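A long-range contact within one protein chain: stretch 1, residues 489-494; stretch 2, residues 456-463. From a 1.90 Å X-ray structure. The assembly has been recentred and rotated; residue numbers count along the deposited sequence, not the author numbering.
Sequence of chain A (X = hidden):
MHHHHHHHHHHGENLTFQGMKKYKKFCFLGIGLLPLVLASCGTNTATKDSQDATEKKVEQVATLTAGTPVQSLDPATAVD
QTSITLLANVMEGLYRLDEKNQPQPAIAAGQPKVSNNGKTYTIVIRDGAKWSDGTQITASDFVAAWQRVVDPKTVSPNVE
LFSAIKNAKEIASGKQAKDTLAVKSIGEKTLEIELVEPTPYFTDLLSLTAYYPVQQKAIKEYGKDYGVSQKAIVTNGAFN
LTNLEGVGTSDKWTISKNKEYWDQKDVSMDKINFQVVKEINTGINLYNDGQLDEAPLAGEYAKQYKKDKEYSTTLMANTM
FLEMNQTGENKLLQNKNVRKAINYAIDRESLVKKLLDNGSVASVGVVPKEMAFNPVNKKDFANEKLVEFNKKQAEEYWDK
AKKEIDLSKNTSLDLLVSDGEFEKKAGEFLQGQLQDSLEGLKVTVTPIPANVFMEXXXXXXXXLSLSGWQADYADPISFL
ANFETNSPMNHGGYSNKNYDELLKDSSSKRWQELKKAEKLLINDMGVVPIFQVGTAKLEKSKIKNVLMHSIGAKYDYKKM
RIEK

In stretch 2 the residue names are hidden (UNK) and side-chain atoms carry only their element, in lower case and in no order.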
# COMPACT_ATOMS: atom_id res chain seq x y z
N MET A 489 6.28 0.59 9.34
CA MET A 489 4.82 0.54 9.15
C MET A 489 4.04 0.17 10.41
O MET A 489 2.81 0.16 10.40
CB MET A 489 4.47 -0.43 8.01
CG MET A 489 5.10 -0.05 6.66
SD MET A 489 4.54 1.56 6.08
CE MET A 489 5.88 2.61 6.66
N ASN A 490 4.76 -0.12 11.50
CA ASN A 490 4.13 -0.47 12.78
C ASN A 490 3.78 0.81 13.54
O ASN A 490 4.43 1.18 14.50
CB ASN A 490 5.09 -1.35 13.61
CG ASN A 490 4.42 -2.04 14.79
OD1 ASN A 490 3.33 -1.67 15.20
ND2 ASN A 490 5.09 -3.06 15.33
N HIS A 491 2.73 1.49 13.08
CA HIS A 491 2.38 2.83 13.57
C HIS A 491 1.96 2.83 15.04
O HIS A 491 2.21 3.79 15.77
CB HIS A 491 1.27 3.44 12.69
CG HIS A 491 1.61 3.49 11.24
ND1 HIS A 491 0.78 3.00 10.25
CD2 HIS A 491 2.72 3.94 10.61
CE1 HIS A 491 1.36 3.17 9.07
NE2 HIS A 491 2.54 3.73 9.26
N GLY A 492 1.33 1.74 15.47
CA GLY A 492 0.88 1.58 16.85
C GLY A 492 1.94 1.19 17.87
O GLY A 492 1.71 1.28 19.07
N GLY A 493 3.11 0.75 17.40
CA GLY A 493 4.17 0.31 18.31
C GLY A 493 3.90 -1.01 19.01
O GLY A 493 4.36 -1.22 20.13
N TYR A 494 3.14 -1.89 18.38
CA TYR A 494 2.96 -3.25 18.90
C TYR A 494 4.31 -3.99 18.92
O TYR A 494 5.07 -3.88 17.97
CB TYR A 494 1.95 -4.01 18.04
CG TYR A 494 1.87 -5.49 18.30
CD1 TYR A 494 1.10 -5.99 19.35
CD2 TYR A 494 2.53 -6.40 17.47
CE1 TYR A 494 1.01 -7.36 19.58
CE2 TYR A 494 2.44 -7.79 17.71
CZ TYR A 494 1.67 -8.25 18.75
OH TYR A 494 1.57 -9.60 18.99
N UNK A 456 1.37 12.30 11.02
CA UNK A 456 0.97 11.93 12.38
C UNK A 456 1.14 10.43 12.64
O UNK A 456 1.50 10.04 13.74
c UNK A 456 -0.56 13.91 12.75
n UNK A 456 -3.74 13.67 16.25
c UNK A 456 -3.47 14.19 15.06
n UNK A 456 -2.34 13.86 14.44
c UNK A 456 -0.45 12.39 12.66
c UNK A 456 -1.94 14.37 13.14
n UNK A 456 -4.32 15.06 14.51
N UNK A 457 0.92 9.60 11.62
CA UNK A 457 1.18 8.16 11.75
C UNK A 457 2.66 7.90 11.97
O UNK A 457 3.03 7.13 12.85
c UNK A 457 -0.80 7.13 10.44
c UNK A 457 0.71 7.38 10.53
c UNK A 457 -1.15 6.61 9.06
c UNK A 457 -1.28 6.16 11.55
N UNK A 458 3.51 8.57 11.18
CA UNK A 458 4.96 8.40 11.29
C UNK A 458 5.46 8.80 12.67
O UNK A 458 6.33 8.14 13.22
c UNK A 458 5.73 9.19 10.20
o UNK A 458 5.31 8.75 8.91
c UNK A 458 7.25 8.99 10.32
N UNK A 459 4.90 9.88 13.23
CA UNK A 459 5.30 10.37 14.55
C UNK A 459 4.56 9.69 15.71
O UNK A 459 4.85 9.97 16.88
c UNK A 459 5.98 12.67 13.63
c UNK A 459 5.62 14.16 13.62
c UNK A 459 6.65 14.98 12.84
c UNK A 459 5.11 11.89 14.63
n UNK A 459 7.83 15.36 13.68
N UNK A 460 3.61 8.81 15.40
CA UNK A 460 2.72 8.18 16.40
C UNK A 460 1.89 9.20 17.19
O UNK A 460 1.55 9.00 18.36
c UNK A 460 3.49 7.24 17.34
c UNK A 460 4.87 5.14 17.59
n UNK A 460 6.58 4.24 15.99
c UNK A 460 5.44 3.91 16.89
c UNK A 460 4.27 6.15 16.61
N UNK A 461 1.53 10.28 16.52
CA UNK A 461 0.73 11.36 17.10
C UNK A 461 -0.74 11.02 16.86
O UNK A 461 -1.46 11.71 16.14
o UNK A 461 0.53 15.00 16.56
o UNK A 461 -0.18 13.74 18.20
c UNK A 461 1.11 12.70 16.46
c UNK A 461 0.43 13.89 17.12
N UNK A 462 -1.17 9.92 17.48
CA UNK A 462 -2.54 9.46 17.36
C UNK A 462 -2.88 8.50 18.49
O UNK A 462 -2.01 8.03 19.22
c UNK A 462 -0.31 5.96 15.44
c UNK A 462 -2.97 6.29 16.10
c UNK A 462 -2.76 8.80 16.00
c UNK A 462 -1.11 4.86 15.66
c UNK A 462 -2.43 5.02 15.99
c UNK A 462 -2.18 7.42 15.88
c UNK A 462 -0.85 7.24 15.55
N UNK A 463 -4.16 8.21 18.61
CA UNK A 463 -4.67 7.25 19.56
C UNK A 463 -5.21 6.05 18.78
O UNK A 463 -4.58 4.98 18.80
c UNK A 463 -5.74 7.91 20.44
c UNK A 463 -6.37 6.91 21.39
o UNK A 463 -5.11 8.97 21.17
O HOH W 1 7.70 2.02 14.15
O HOH W 2 7.05 1.11 16.44

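Position 456 lies in a helix that begins earlier in the chain. Its side chain has seven atoms: three carbons, a nitrogen, then a carbon carrying two more nitrogens. This guanidinium identifies Arg-456. It touches nothing on stretch 1 and instead serves its own segment, with NE and NH2 donating to the backbone O of position 461 at 2.9 and 3.0 Å.

Position 457 carries four carbons, forked at the second, and packs against the histidine of stretch 1. The fork beyond CB makes it Leu-457. Its CB sits 4.1 Å from the centroid of the His-491 ring and only 14° off the ring normal, a CH-pi contact over one face, while CD2 comes within 3.9 Å of His-491 CB.

At position 458 a single carbon bears one oxygen and one carbon. This three-atom branch is Thr-458, whose CA-to-CB bond points away from stretch 1; OG1 is hydrogen-bonded to a residue flanking the stretch.

Position 459 has four carbons in a row ending in nitrogen, the mark of a lysine. The CA-to-CB bond of Lys-459 also points away; the residue is exposed and makes no contact with stretch 1.

The same unbranched chain of four carbons and a nitrogen recurs at position 460, but here it runs along the turn of stretch 1. This is Lys-460, the first residue to leave helical phi/psi. Its phi of 59° belongs to a Schellman motif, in which Lys-460 N bonds to Leu-457 O (3.1 Å) and the N of position 461 to Arg-456 O (2.8 Å). The side chain starts sideways, yet its end comes nearer: CG lies 3.2 Å from His-491 O, and CE lies 3.8 Å from Asn-490 O and 4.0 Å from Gly-493 N.

Two carbons, the second carrying two oxygens, form a carboxylate at position 461. Asp-461 is exposed and out of reach of stretch 1; its OD2 lies 3.7 Å from Arg-456 NE, a long salt bridge of charges alone.

Position 462 shows one carbon followed by a ring of six carbons with no further atom, hence Phe-462. Its CA-to-CB bond points toward stretch 1, and the ring presents its edge to the backbone there, with CE1 3.3 Å from His-491 O and CZ 4.0 Å from Gly-492 N.

Position 463 again has one carbon carrying an oxygen and a carbon. Thr-463 is too far away to take part.

The contact buries 275 Å² without a direct hydrogen bond between the stretches. His-491 supplies the largest share, one face of its ring packed by Leu-457 CB and its carbonyl approached by Lys-460 and Phe-462. A type I turn from Asn-490 to Gly-493, closed by Gly-493 N to Asn-490 O at 3.2 Å, offers a compact backbone surface to these side chains. Polar linkage is left to water: two molecules accept from Lys-460 NZ (3.1 and, weakly, 3.2 Å) and donate to Asn-490 O (weakly at 3.4 and at 3.3 Å, respectively), bridging the lysine to the turn.

Stretch 2 (456-463) RLTKKDFT
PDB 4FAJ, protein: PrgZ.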